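Local coordinates for protein ribulose bisphosphate carboxylase (PDB 2D69) that probably adds carbon dioxide and water to ribulose 1,5-bisphosphate, giving two molecules of 3-phosphoglycerate, in an archaeal pathway that breaks down AMP, at residues A[147-151]-A[152-156]; A[393-397]-A[398-402]; A[358-362]-A[363-367]; A[300-304]-A[305-309]; A[171-174]-A[175-179]. One frame throughout, in Å; residues are numbered along the deposited sequence.

Contact 1: A[147-151]-A[152-156]. With SO4 (sulfate ion), chain H.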
loop_
_atom_site.group_PDB
_atom_site.type_symbol
_atom_site.label_atom_id
_atom_site.label_comp_id
_atom_site.label_asym_id
_atom_site.label_seq_id
_atom_site.Cartn_x
_atom_site.Cartn_y
_atom_site.Cartn_z
ATOM N N MET A 147 -13.979 -17.370 28.813
ATOM C CA MET A 147 -13.220 -17.812 29.990
ATOM C C MET A 147 -13.690 -19.201 30.443
ATOM O O MET A 147 -13.028 -19.875 31.238
ATOM C CB MET A 147 -13.394 -16.810 31.113
ATOM C CG MET A 147 -12.646 -15.459 30.941
ATOM S SD MET A 147 -10.891 -15.696 30.626
ATOM C CE MET A 147 -10.267 -16.496 32.158
ATOM N N GLY A 148 -14.844 -19.623 29.935
ATOM C CA GLY A 148 -15.439 -20.910 30.301
ATOM C C GLY A 148 -15.903 -20.949 31.749
ATOM O O GLY A 148 -15.868 -22.040 32.396
ATOM N N VAL A 149 -16.316 -19.793 32.287
ATOM C CA VAL A 149 -16.740 -19.729 33.684
ATOM C C VAL A 149 -18.169 -19.238 33.812
ATOM O O VAL A 149 -18.433 -18.030 33.634
ATOM C CB VAL A 149 -15.767 -18.851 34.527
ATOM C CG1 VAL A 149 -16.251 -18.723 35.955
ATOM C CG2 VAL A 149 -14.358 -19.462 34.497
ATOM N N LYS A 150 -19.102 -20.152 34.140
ATOM C CA LYS A 150 -20.521 -19.827 33.892
ATOM C C LYS A 150 -21.253 -19.082 35.025
ATOM O O LYS A 150 -22.143 -18.264 34.768
ATOM C CB LYS A 150 -21.325 -20.989 33.284
ATOM C CG LYS A 150 -21.477 -22.233 34.126
ATOM C CD LYS A 150 -21.845 -23.529 33.254
ATOM C CE LYS A 150 -21.225 -24.834 33.946
ATOM N NZ LYS A 150 -21.632 -26.204 33.392
ATOM N N ASP A 151 -20.822 -19.273 36.254
ATOM C CA ASP A 151 -21.583 -18.757 37.402
ATOM C C ASP A 151 -20.745 -17.945 38.440
ATOM O O ASP A 151 -21.164 -16.833 38.866
ATOM C CB ASP A 151 -22.297 -19.921 38.108
ATOM C CG ASP A 151 -23.299 -19.426 39.151
ATOM O OD1 ASP A 151 -24.184 -18.599 38.759
ATOM O OD2 ASP A 151 -23.264 -19.772 40.374
ATOM N N ARG A 152 -19.592 -18.478 38.843
ATOM C CA ARG A 152 -18.810 -17.869 39.931
ATOM C C ARG A 152 -18.165 -16.575 39.493
ATOM O O ARG A 152 -17.943 -16.400 38.305
ATOM C CB ARG A 152 -17.752 -18.839 40.459
ATOM C CG ARG A 152 -16.628 -19.145 39.480
ATOM C CD ARG A 152 -15.459 -19.826 40.160
ATOM N NE ARG A 152 -14.486 -20.261 39.149
ATOM C CZ ARG A 152 -13.530 -19.514 38.672
ATOM N NH1 ARG A 152 -13.382 -18.285 39.111
ATOM N NH2 ARG A 152 -12.718 -19.972 37.737
ATOM N N PRO A 153 -17.857 -15.661 40.411
ATOM C CA PRO A 153 -17.036 -14.503 40.051
ATOM C C PRO A 153 -15.674 -14.973 39.518
ATOM O O PRO A 153 -15.175 -16.048 39.826
ATOM C CB PRO A 153 -16.887 -13.709 41.356
ATOM C CG PRO A 153 -17.367 -14.572 42.418
ATOM C CD PRO A 153 -18.232 -15.663 41.825
ATOM N N LEU A 154 -15.078 -14.145 38.698
ATOM C CA LEU A 154 -13.725 -14.405 38.204
ATOM C C LEU A 154 -12.750 -13.819 39.208
ATOM O O LEU A 154 -13.106 -12.911 39.958
ATOM C CB LEU A 154 -13.519 -13.757 36.838
ATOM C CG LEU A 154 -14.228 -14.389 35.632
ATOM C CD1 LEU A 154 -14.154 -13.428 34.429
ATOM C CD2 LEU A 154 -13.556 -15.662 35.253
ATOM N N THR A 155 -11.548 -14.401 39.249
ATOM C CA THR A 155 -10.466 -13.900 40.080
ATOM C C THR A 155 -9.301 -13.302 39.292
ATOM O O THR A 155 -9.001 -13.697 38.159
ATOM C CB THR A 155 -9.941 -14.970 40.971
ATOM O OG1 THR A 155 -9.371 -16.013 40.179
ATOM C CG2 THR A 155 -11.041 -15.587 41.807
ATOM N N ALA A 156 -8.663 -12.324 39.930
ATOM C CA ALA A 156 -7.559 -11.566 39.375
ATOM C C ALA A 156 -6.555 -11.291 40.470
ATOM O O ALA A 156 -6.924 -11.148 41.647
ATOM C CB ALA A 156 -8.054 -10.263 38.811
HETATM S S SO4 H . -17.349 -22.831 36.612
HETATM O O1 SO4 H . -17.258 -22.879 35.150
HETATM O O2 SO4 H . -18.210 -21.714 37.031
HETATM O O3 SO4 H . -17.974 -24.086 37.025
HETATM O O4 SO4 H . -16.016 -22.725 37.227
#
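Val-149 and Arg-152 meet across a bend that carries the chain from the end of helix 139-147 into strand 154-157. Gly-148, at positive phi, is the C-prime residue of a Schellman motif, with Val-149 N turned back to Arg-144 O; no backbone hydrogen bond joins 147-151 to 152-156. Side chains span the bend instead. Val-149 CG1, anti to the backbone N (chi1 177°), sits 3.9 Å above the guanidinium plane of Arg-152, over its centre, and also touches Arg-152 CG at 3.6 Å. The arginine chain is extended from CG to NE and crosses the valine obliquely, with NH2 3.7 Å from Val-149 CG2. Val-149 CB also packs on Leu-154 CD2 at 3.9 Å. The guanidinium is steered by a salt bridge from NH1 to Asp-183 and by a weak bond from Arg-152 NH1 to Pro-153 O (3.0 Å). A sulfate ion, probably from the crystallisation liquor, rests in the bend: Arg-152 NE bonds weakly to its O4 at 3.5 Å, and Lys-150 N weakly to its O1 and O2. Asp-151 is tied to Lys-365 by a salt bridge. Such a helix-to-strand turn, its helix closed by a glycine, here delivers the chain into the first parallel strand of the eight-stranded alpha/beta barrel of the catalytic domain.

Contact 2: A[393-397]-A[398-402]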
loop_
_atom_site.group_PDB
_atom_site.type_symbol
_atom_site.label_atom_id
_atom_site.label_comp_id
_atom_site.label_asym_id
_atom_site.label_seq_id
_atom_site.Cartn_x
_atom_site.Cartn_y
_atom_site.Cartn_z
ATOM N N ILE A 393 -14.346 -18.835 47.387
ATOM C CA ILE A 393 -15.420 -18.468 46.457
ATOM C C ILE A 393 -16.325 -19.692 46.189
ATOM O O ILE A 393 -17.542 -19.575 46.214
ATOM C CB ILE A 393 -14.839 -17.878 45.140
ATOM C CG1 ILE A 393 -14.221 -16.497 45.398
ATOM C CG2 ILE A 393 -15.891 -17.766 44.081
ATOM C CD1 ILE A 393 -13.182 -16.119 44.382
ATOM N N ASP A 394 -15.750 -20.878 46.012
ATOM C CA ASP A 394 -16.581 -22.062 45.791
ATOM C C ASP A 394 -17.488 -22.282 47.009
ATOM O O ASP A 394 -18.650 -22.595 46.847
ATOM C CB ASP A 394 -15.736 -23.297 45.544
ATOM C CG ASP A 394 -15.094 -23.311 44.190
ATOM O OD1 ASP A 394 -15.560 -22.613 43.271
ATOM O OD2 ASP A 394 -14.108 -24.027 43.968
ATOM N N ALA A 395 -16.954 -22.091 48.222
ATOM C CA ALA A 395 -17.733 -22.184 49.443
ATOM C C ALA A 395 -18.821 -21.106 49.545
ATOM O O ALA A 395 -19.956 -21.406 49.880
ATOM C CB ALA A 395 -16.821 -22.142 50.670
ATOM N N ALA A 396 -18.476 -19.849 49.322
ATOM C CA ALA A 396 -19.484 -18.804 49.369
ATOM C C ALA A 396 -20.661 -19.188 48.434
ATOM O O ALA A 396 -21.802 -19.116 48.820
ATOM C CB ALA A 396 -18.882 -17.452 48.968
ATOM N N ILE A 397 -20.365 -19.631 47.218
ATOM C CA ILE A 397 -21.423 -19.957 46.243
ATOM C C ILE A 397 -22.268 -21.160 46.669
ATOM O O ILE A 397 -23.464 -21.187 46.407
ATOM C CB ILE A 397 -20.800 -20.251 44.896
ATOM C CG1 ILE A 397 -20.235 -18.959 44.312
ATOM C CG2 ILE A 397 -21.813 -20.874 43.905
ATOM C CD1 ILE A 397 -19.096 -19.211 43.447
ATOM N N GLU A 398 -21.632 -22.159 47.276
ATOM C CA GLU A 398 -22.325 -23.382 47.664
ATOM C C GLU A 398 -23.031 -23.243 49.024
ATOM O O GLU A 398 -23.731 -24.159 49.429
ATOM C CB GLU A 398 -21.360 -24.594 47.681
ATOM C CG GLU A 398 -20.809 -25.029 46.306
ATOM C CD GLU A 398 -19.670 -26.058 46.406
ATOM O OE1 GLU A 398 -19.712 -26.915 47.329
ATOM O OE2 GLU A 398 -18.723 -26.031 45.572
ATOM N N GLY A 399 -22.887 -22.095 49.694
ATOM C CA GLY A 399 -23.494 -21.854 50.997
ATOM C C GLY A 399 -22.822 -22.688 52.089
ATOM O O GLY A 399 -23.461 -23.124 53.042
ATOM N N VAL A 400 -21.534 -22.957 51.912
ATOM C CA VAL A 400 -20.756 -23.817 52.823
ATOM C C VAL A 400 -19.934 -22.884 53.710
ATOM O O VAL A 400 -19.334 -21.924 53.207
ATOM C CB VAL A 400 -19.823 -24.752 52.025
ATOM C CG1 VAL A 400 -18.803 -25.480 52.919
ATOM C CG2 VAL A 400 -20.636 -25.715 51.195
ATOM N N ASP A 401 -19.930 -23.159 55.016
ATOM C CA ASP A 401 -19.172 -22.354 55.999
ATOM C C ASP A 401 -17.670 -22.401 55.655
ATOM O O ASP A 401 -17.156 -23.444 55.289
ATOM C CB ASP A 401 -19.458 -22.880 57.415
ATOM C CG ASP A 401 -18.602 -22.229 58.495
ATOM O OD1 ASP A 401 -18.477 -20.983 58.542
ATOM O OD2 ASP A 401 -18.033 -22.898 59.384
ATOM N N LEU A 402 -16.987 -21.272 55.747
ATOM C CA LEU A 402 -15.544 -21.237 55.476
ATOM C C LEU A 402 -14.720 -22.200 56.360
ATOM O O LEU A 402 -13.817 -22.896 55.848
ATOM C CB LEU A 402 -15.005 -19.805 55.591
ATOM C CG LEU A 402 -15.483 -18.789 54.567
ATOM C CD1 LEU A 402 -14.621 -17.547 54.676
ATOM C CD2 LEU A 402 -15.422 -19.351 53.129
#
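Ala-395 and Val-400 lie on the two sides of the turn that ends helix 382-398, where Val-400 N bonds to Ala-395 O at 3.0 Å, Glu-398 N bonds to Asp-394 O, and Gly-399 N reaches Ala-396 O from above its carbonyl plane. Ala-395 CB stands 4.2 Å from Val-400 CB and 4.0 Å from Leu-402 CD2, a small apolar patch beside the last turn. This is a Schellman motif: Gly-399 takes the positive phi of 70° that leads the chain out of the helix, and the alanine-valine pair makes the apolar contact common to it. Glu-398 runs extended beyond CG alongside the last turn, its CG anti to the carbonyl carbon (chi1 -67°) and 3.3 Å from Asp-394 O. That path leaves Glu-398 OE2 5.2 Å from Asp-394 OD1, two like charges that probably disfavour each other mildly at this surface. Ala-396 packs on Ile-360 of helix 356-363, and Asp-401, the N-cap of helix 402-405, bonds weakly to Glu-404 N.

Contact 3: A[358-362]-A[363-367]; sequences ELIRL and FGKDL
Leu-359 and Phe-363, one helical turn apart, touch through Leu-359 CD1 and Phe-363 CD1 at 3.8 Å, their side chains crossing at about a right angle. The leucine's CG stands anti to its own N (chi1 -180°), which swings the branch toward the ring. Leu-359 O lies at the ring's edge, near its plane, and accepts Phe-363 N at 2.9 Å. Leu-362 CB adds a second apolar neighbour, 3.8 Å from Phe-363 CD1. Farther on, Leu-367 CD1 lies 4.2 Å from Leu-359 CG, so the Leu-367 side chain reaches back to the helix it follows. The turn out of the helix is made at Gly-364, whose phi is positive and whose N holds Ile-360 O at 2.8 Å. Gly-364 O is buried with no polar partner in the model; Ile-360 CG1 lies 3.9 Å from it, and Ile-360 CG2 meets the aliphatic part of Lys-365. Asp-366 centres an inverse gamma turn and is fixed by a salt bridge to Arg-144. The Phe-363 ring meets that of Tyr-323, planes at about 55°, and packs on Ile-326 and Asn-330 of helix 323-334, while Leu-367 pairs with Leu-154 through its backbone as the chain runs into barrel strand 368-370.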
loop_
_atom_site.group_PDB
_atom_site.type_symbol
_atom_site.label_atom_id
_atom_site.label_comp_id
_atom_site.label_asym_id
_atom_site.label_seq_id
_atom_site.Cartn_x
_atom_site.Cartn_y
_atom_site.Cartn_z
ATOM N N GLU A 358 -19.039 -12.419 52.438
ATOM C CA GLU A 358 -19.673 -11.122 52.577
ATOM C C GLU A 358 -19.690 -10.378 51.233
ATOM O O GLU A 358 -20.727 -9.795 50.821
ATOM C CB GLU A 358 -18.934 -10.297 53.648
ATOM C CG GLU A 358 -19.605 -8.987 54.035
ATOM C CD GLU A 358 -18.738 -8.049 54.896
ATOM O OE1 GLU A 358 -17.583 -8.402 55.276
ATOM O OE2 GLU A 358 -19.239 -6.928 55.217
ATOM N N LEU A 359 -18.561 -10.410 50.528
ATOM C CA LEU A 359 -18.466 -9.729 49.239
ATOM C C LEU A 359 -19.542 -10.227 48.262
ATOM O O LEU A 359 -20.270 -9.438 47.683
ATOM C CB LEU A 359 -17.073 -9.884 48.645
ATOM C CG LEU A 359 -16.886 -9.201 47.298
ATOM C CD1 LEU A 359 -16.926 -7.697 47.489
ATOM C CD2 LEU A 359 -15.582 -9.642 46.635
ATOM N N ILE A 360 -19.681 -11.542 48.158
ATOM C CA ILE A 360 -20.669 -12.152 47.289
ATOM C C ILE A 360 -22.132 -11.946 47.747
ATOM O O ILE A 360 -22.997 -11.619 46.913
ATOM C CB ILE A 360 -20.303 -13.631 47.035
ATOM C CG1 ILE A 360 -19.052 -13.682 46.140
ATOM C CG2 ILE A 360 -21.436 -14.375 46.368
ATOM C CD1 ILE A 360 -18.378 -15.035 46.104
ATOM N N ARG A 361 -22.407 -12.079 49.041
ATOM C CA ARG A 361 -23.745 -11.813 49.570
ATOM C C ARG A 361 -24.209 -10.414 49.175
ATOM O O ARG A 361 -25.334 -10.235 48.722
ATOM C CB ARG A 361 -23.720 -11.898 51.086
ATOM C CG ARG A 361 -25.026 -12.126 51.749
ATOM C CD ARG A 361 -24.877 -12.189 53.297
ATOM N NE ARG A 361 -25.066 -10.829 53.811
ATOM C CZ ARG A 361 -24.143 -10.065 54.412
ATOM N NH1 ARG A 361 -24.489 -8.838 54.779
ATOM N NH2 ARG A 361 -22.902 -10.502 54.702
ATOM N N LEU A 362 -23.329 -9.437 49.365
ATOM C CA LEU A 362 -23.644 -8.021 49.119
ATOM C C LEU A 362 -23.617 -7.592 47.648
ATOM O O LEU A 362 -24.379 -6.704 47.237
ATOM C CB LEU A 362 -22.693 -7.115 49.905
ATOM C CG LEU A 362 -22.864 -7.122 51.441
ATOM C CD1 LEU A 362 -21.826 -6.218 52.085
ATOM C CD2 LEU A 362 -24.257 -6.692 51.886
ATOM N N PHE A 363 -22.717 -8.161 46.859
ATOM C CA PHE A 363 -22.513 -7.672 45.482
ATOM C C PHE A 363 -22.710 -8.728 44.375
ATOM O O PHE A 363 -22.488 -8.432 43.220
ATOM C CB PHE A 363 -21.129 -7.029 45.338
ATOM C CG PHE A 363 -20.934 -5.783 46.186
ATOM C CD1 PHE A 363 -20.213 -5.847 47.374
ATOM C CD2 PHE A 363 -21.456 -4.563 45.784
ATOM C CE1 PHE A 363 -20.015 -4.729 48.165
ATOM C CE2 PHE A 363 -21.258 -3.407 46.558
ATOM C CZ PHE A 363 -20.525 -3.487 47.758
ATOM N N GLY A 364 -23.166 -9.918 44.707
ATOM C CA GLY A 364 -23.440 -10.944 43.722
ATOM C C GLY A 364 -22.237 -11.697 43.175
ATOM O O GLY A 364 -21.103 -11.495 43.589
ATOM N N LYS A 365 -22.513 -12.594 42.228
ATOM C CA LYS A 365 -21.508 -13.419 41.591
ATOM C C LYS A 365 -20.927 -12.834 40.310
ATOM O O LYS A 365 -19.980 -13.389 39.751
ATOM C CB LYS A 365 -22.140 -14.742 41.255
ATOM C CG LYS A 365 -22.638 -15.479 42.513
ATOM C CD LYS A 365 -23.205 -16.866 42.206
ATOM C CE LYS A 365 -24.611 -16.836 41.585
ATOM N NZ LYS A 365 -25.124 -18.240 41.595
ATOM N N ASP A 366 -21.545 -11.777 39.793
ATOM C CA ASP A 366 -21.083 -11.174 38.559
ATOM C C ASP A 366 -20.103 -10.093 38.918
ATOM O O ASP A 366 -20.447 -8.908 38.979
ATOM C CB ASP A 366 -22.246 -10.632 37.708
ATOM C CG ASP A 366 -22.942 -11.733 36.913
ATOM O OD1 ASP A 366 -22.365 -12.827 36.752
ATOM O OD2 ASP A 366 -24.074 -11.604 36.451
ATOM N N LEU A 367 -18.897 -10.549 39.219
ATOM C CA LEU A 367 -17.787 -9.717 39.655
ATOM C C LEU A 367 -16.489 -10.269 39.134
ATOM O O LEU A 367 -16.324 -11.479 38.955
ATOM C CB LEU A 367 -17.652 -9.693 41.174
ATOM C CG LEU A 367 -18.803 -9.173 42.011
ATOM C CD1 LEU A 367 -18.474 -9.415 43.459
ATOM C CD2 LEU A 367 -19.068 -7.694 41.777
#

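Contact 4: A[300-304]-A[305-309]; sequences KAARM and IGVDQ
Val-307 turns both its methyls onto Ala-302: with chi1 at -56°, CG2 lies between the backbone N and the carbonyl carbon and CG1 anti to that carbon, leaving CG2 3.8 Å and CG1 4.0 Å from Ala-302 CB. The pair closes a Schellman motif at the end of helix 295-305. Gly-306 is its C-prime residue, at a phi of 128° where a CB would be jammed against the preceding carbonyl O. Ala-302 O is gripped twice, from opposite faces of its plane, by Gly-306 N at 2.8 Å and by Val-307 N at 2.9 Å. One residue back, Ile-305 N makes a nearly straight bond to Ala-301 O (3.0 Å, 173° at the hydrogen), and Ile-305 CG1 lies beside the same oxygen. A glycine in place of Val-307 would probably open a gap over Ala-302 CB and let the turn flex. The whole turn is buried: Ile-305 packs on Trp-258 and Leu-98, and Arg-303 makes a cation-pi contact with Phe-332 and a hydrogen bond to Ser-335 O. From here the chain enters barrel strand 309-311, which ends at His-311, predicted to bind substrate. Gly-306 CA also makes a CA-H...O contact with Arg-303 O at 3.3 Å.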
loop_
_atom_site.group_PDB
_atom_site.type_symbol
_atom_site.label_atom_id
_atom_site.label_comp_id
_atom_site.label_asym_id
_atom_site.label_seq_id
_atom_site.Cartn_x
_atom_site.Cartn_y
_atom_site.Cartn_z
ATOM N N LYS A 300 -20.814 5.261 33.217
ATOM C CA LYS A 300 -21.835 5.223 32.183
ATOM C C LYS A 300 -21.200 5.526 30.830
ATOM O O LYS A 300 -21.470 4.869 29.845
ATOM C CB LYS A 300 -22.952 6.226 32.505
ATOM C CG LYS A 300 -24.037 6.366 31.464
ATOM C CD LYS A 300 -25.254 7.096 32.011
ATOM C CE LYS A 300 -26.294 6.196 32.698
ATOM N NZ LYS A 300 -27.373 7.065 33.403
ATOM N N ALA A 301 -20.415 6.589 30.768
ATOM C CA ALA A 301 -19.629 6.847 29.565
ATOM C C ALA A 301 -18.796 5.641 29.159
ATOM O O ALA A 301 -18.766 5.263 27.977
ATOM C CB ALA A 301 -18.759 8.059 29.758
ATOM N N ALA A 302 -18.115 5.014 30.123
ATOM C CA ALA A 302 -17.186 3.972 29.773
ATOM C C ALA A 302 -17.962 2.748 29.251
ATOM O O ALA A 302 -17.465 2.047 28.348
ATOM C CB ALA A 302 -16.294 3.595 31.003
ATOM N N ARG A 303 -19.141 2.465 29.837
ATOM C CA ARG A 303 -19.982 1.359 29.366
ATOM C C ARG A 303 -20.523 1.625 27.945
ATOM O O ARG A 303 -20.601 0.725 27.108
ATOM C CB ARG A 303 -21.130 1.134 30.342
ATOM C CG ARG A 303 -22.080 0.041 29.899
ATOM C CD ARG A 303 -23.046 -0.440 30.949
ATOM N NE ARG A 303 -23.891 -1.459 30.374
ATOM C CZ ARG A 303 -25.112 -1.778 30.777
ATOM N NH1 ARG A 303 -25.665 -1.148 31.819
ATOM N NH2 ARG A 303 -25.787 -2.747 30.153
ATOM N N MET A 304 -20.891 2.882 27.675
ATOM C CA MET A 304 -21.514 3.231 26.424
ATOM C C MET A 304 -20.504 3.078 25.280
ATOM O O MET A 304 -20.793 2.372 24.279
ATOM C CB MET A 304 -22.092 4.667 26.567
ATOM C CG MET A 304 -22.802 5.282 25.365
ATOM S SD MET A 304 -23.463 7.044 25.695
ATOM C CE MET A 304 -23.291 7.036 27.273
ATOM N N ILE A 305 -19.309 3.638 25.461
ATOM C CA ILE A 305 -18.222 3.400 24.539
ATOM C C ILE A 305 -17.987 1.912 24.465
ATOM O O ILE A 305 -18.005 1.281 23.393
ATOM C CB ILE A 305 -16.930 4.170 24.969
ATOM C CG1 ILE A 305 -17.161 5.661 24.817
ATOM C CG2 ILE A 305 -15.773 3.759 24.049
ATOM C CD1 ILE A 305 -16.208 6.529 25.607
ATOM N N GLY A 306 -17.804 1.305 25.629
ATOM C CA GLY A 306 -17.715 -0.135 25.661
ATOM C C GLY A 306 -16.554 -0.797 26.344
ATOM O O GLY A 306 -15.953 -1.679 25.748
ATOM N N VAL A 307 -16.261 -0.439 27.598
ATOM C CA VAL A 307 -15.328 -1.238 28.413
ATOM C C VAL A 307 -16.082 -2.455 28.836
ATOM O O VAL A 307 -17.291 -2.388 28.975
ATOM C CB VAL A 307 -14.756 -0.425 29.644
ATOM C CG1 VAL A 307 -14.091 0.830 29.173
ATOM C CG2 VAL A 307 -15.781 -0.197 30.656
ATOM N N ASP A 308 -15.418 -3.597 28.969
ATOM C CA ASP A 308 -16.102 -4.845 29.347
ATOM C C ASP A 308 -16.134 -5.120 30.850
ATOM O O ASP A 308 -16.963 -5.942 31.351
ATOM C CB ASP A 308 -15.431 -5.999 28.647
ATOM C CG ASP A 308 -15.530 -5.881 27.170
ATOM O OD1 ASP A 308 -16.556 -6.356 26.634
ATOM O OD2 ASP A 308 -14.629 -5.346 26.475
ATOM N N GLN A 309 -15.229 -4.445 31.561
ATOM C CA GLN A 309 -15.123 -4.532 33.031
ATOM C C GLN A 309 -14.441 -3.278 33.558
ATOM O O GLN A 309 -13.627 -2.667 32.866
ATOM C CB GLN A 309 -14.417 -5.803 33.522
ATOM C CG GLN A 309 -13.109 -6.073 32.944
ATOM C CD GLN A 309 -12.643 -7.503 33.184
ATOM O OE1 GLN A 309 -11.553 -7.714 33.750
ATOM N NE2 GLN A 309 -13.403 -8.442 32.736
#

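Contact 5: A[171-174]-A[175-179]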
loop_
_atom_site.group_PDB
_atom_site.type_symbol
_atom_site.label_atom_id
_atom_site.label_comp_id
_atom_site.label_asym_id
_atom_site.label_seq_id
_atom_site.Cartn_x
_atom_site.Cartn_y
_atom_site.Cartn_z
ATOM N N ALA A 171 7.274 -14.000 34.582
ATOM C CA ALA A 171 6.827 -15.315 34.112
ATOM C C ALA A 171 6.684 -16.297 35.250
ATOM O O ALA A 171 5.779 -17.141 35.241
ATOM C CB ALA A 171 7.780 -15.867 33.062
ATOM N N GLU A 172 7.576 -16.209 36.223
ATOM C CA GLU A 172 7.585 -17.188 37.335
ATOM C C GLU A 172 6.457 -16.914 38.311
ATOM O O GLU A 172 5.796 -17.822 38.782
ATOM C CB GLU A 172 8.948 -17.222 38.063
ATOM C CG GLU A 172 10.057 -17.743 37.153
ATOM C CD GLU A 172 11.484 -17.697 37.752
ATOM O OE1 GLU A 172 11.803 -16.849 38.645
ATOM O OE2 GLU A 172 12.301 -18.515 37.283
ATOM N N ILE A 173 6.248 -15.656 38.639
ATOM C CA ILE A 173 5.127 -15.350 39.488
ATOM C C ILE A 173 3.809 -15.655 38.801
ATOM O O ILE A 173 2.916 -16.242 39.426
ATOM C CB ILE A 173 5.232 -13.940 40.102
ATOM C CG1 ILE A 173 4.098 -13.720 41.088
ATOM C CG2 ILE A 173 5.301 -12.848 39.073
ATOM C CD1 ILE A 173 4.170 -14.675 42.269
ATOM N N ALA A 174 3.686 -15.330 37.510
ATOM C CA ALA A 174 2.478 -15.638 36.757
ATOM C C ALA A 174 2.166 -17.108 36.785
ATOM O O ALA A 174 1.028 -17.478 36.926
ATOM C CB ALA A 174 2.633 -15.204 35.313
ATOM N N TYR A 175 3.176 -17.945 36.592
ATOM C CA TYR A 175 2.975 -19.423 36.596
ATOM C C TYR A 175 2.361 -19.869 37.909
ATOM O O TYR A 175 1.467 -20.707 37.919
ATOM C CB TYR A 175 4.293 -20.147 36.398
ATOM C CG TYR A 175 4.141 -21.628 36.296
ATOM C CD1 TYR A 175 4.348 -22.430 37.390
ATOM C CD2 TYR A 175 3.672 -22.217 35.127
ATOM C CE1 TYR A 175 4.235 -23.806 37.301
ATOM C CE2 TYR A 175 3.497 -23.578 35.032
ATOM C CZ TYR A 175 3.782 -24.364 36.128
ATOM O OH TYR A 175 3.607 -25.709 36.081
ATOM N N GLU A 176 2.886 -19.335 39.004
ATOM C CA GLU A 176 2.369 -19.634 40.322
ATOM C C GLU A 176 0.908 -19.245 40.496
ATOM O O GLU A 176 0.091 -20.038 40.971
ATOM C CB GLU A 176 3.223 -18.939 41.426
ATOM C CG GLU A 176 4.649 -19.456 41.601
ATOM C CD GLU A 176 4.721 -20.964 41.811
ATOM O OE1 GLU A 176 5.313 -21.680 40.972
ATOM O OE2 GLU A 176 4.204 -21.418 42.846
ATOM N N LEU A 177 0.585 -18.032 40.089
ATOM C CA LEU A 177 -0.749 -17.476 40.334
ATOM C C LEU A 177 -1.814 -18.177 39.551
ATOM O O LEU A 177 -2.844 -18.593 40.115
ATOM C CB LEU A 177 -0.769 -16.000 39.990
ATOM C CG LEU A 177 0.079 -15.135 40.911
ATOM C CD1 LEU A 177 0.290 -13.776 40.335
ATOM C CD2 LEU A 177 -0.599 -14.985 42.223
ATOM N N TRP A 178 -1.547 -18.330 38.257
ATOM C CA TRP A 178 -2.419 -19.073 37.339
ATOM C C TRP A 178 -2.549 -20.543 37.759
ATOM O O TRP A 178 -3.664 -21.040 37.879
ATOM C CB TRP A 178 -1.886 -18.985 35.885
ATOM C CG TRP A 178 -2.210 -17.722 35.100
ATOM C CD1 TRP A 178 -3.326 -16.964 35.194
ATOM C CD2 TRP A 178 -1.397 -17.105 34.100
ATOM N NE1 TRP A 178 -3.288 -15.944 34.277
ATOM C CE2 TRP A 178 -2.118 -16.016 33.583
ATOM C CE3 TRP A 178 -0.158 -17.415 33.524
ATOM C CZ2 TRP A 178 -1.616 -15.202 32.593
ATOM C CZ3 TRP A 178 0.336 -16.613 32.588
ATOM C CH2 TRP A 178 -0.383 -15.498 32.119
ATOM N N SER A 179 -1.428 -21.235 37.985
ATOM C CA SER A 179 -1.442 -22.648 38.403
ATOM C C SER A 179 -2.228 -22.928 39.701
ATOM O O SER A 179 -2.826 -23.990 39.863
ATOM C CB SER A 179 -0.007 -23.219 38.546
ATOM O OG SER A 179 0.700 -23.162 37.325
HETATM O O HOH W 1 7.056 -20.273 39.092
#
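Ala-174, Ile-173 and Tyr-175 carry this turn of helix 167-179, the connection between strands 154-157 and 184-186 in a beta-alpha-beta unit. Ala-174 CB touches Trp-178 CZ3 at 3.8 Å, and the indole lies obliquely by Ala-174 O, which accepts Trp-178 N at 3.0 Å. The indole also packs on Leu-185, and its NE1 bonds to Glu-222 O. An alanine in place of Trp-178 would probably open a gap beside Ala-174 and Leu-185 and leave Glu-222 O without that N-H. Ile-173 CG1, anti to the backbone N (chi1 -175°), meets Leu-177 CD1 at 3.9 Å. The ring of Tyr-175 carries Ser-179 OG 3.4 Å above one face, over its centre, while Glu-176 OE1 lies in plane at its edge. That serine hydroxyl donates to Tyr-175 O at 2.6 Å, from the opposite face of the carbonyl to Ser-179 N. A water donates to both Glu-172 O (2.8 Å) and Glu-176 OE1. Trp-59 of the second subunit packs on Ile-173. Ala-174 and Leu-177 join Trp-178 against strand 184-186, while Tyr-175 OH and Glu-176 OE2 reach Glu-216 and Arg-383 of helices 199-217 and 382-398; Tyr-175 O, accepting from both Ser-179 N and Ser-179 OG, is probably polarised.

Overall arrangement
All five contacts belong to the catalytic barrel and follow one another along the chain; none nests in or crosses another. Contact 1 closes the bend into the first strand, and contact 5 tightens the helix that follows that strand. Contact 4 turns helix 295-305 toward strand 309-311, about 20 Å from contact 1 between centres. Contact 3 does the same between helix 356-363 and strand 368-370, and contact 2 ends helix 382-398. Contacts 1, 2 and 3 touch one another: Leu-154 N with Leu-367 O joins the first and last strands, Pro-153 on Ile-393 and Arg-152 on Ile-397 set helix 382-398 against them, and Ile-397 packs on Lys-365. Contacts 4 and 5 stand apart from this group.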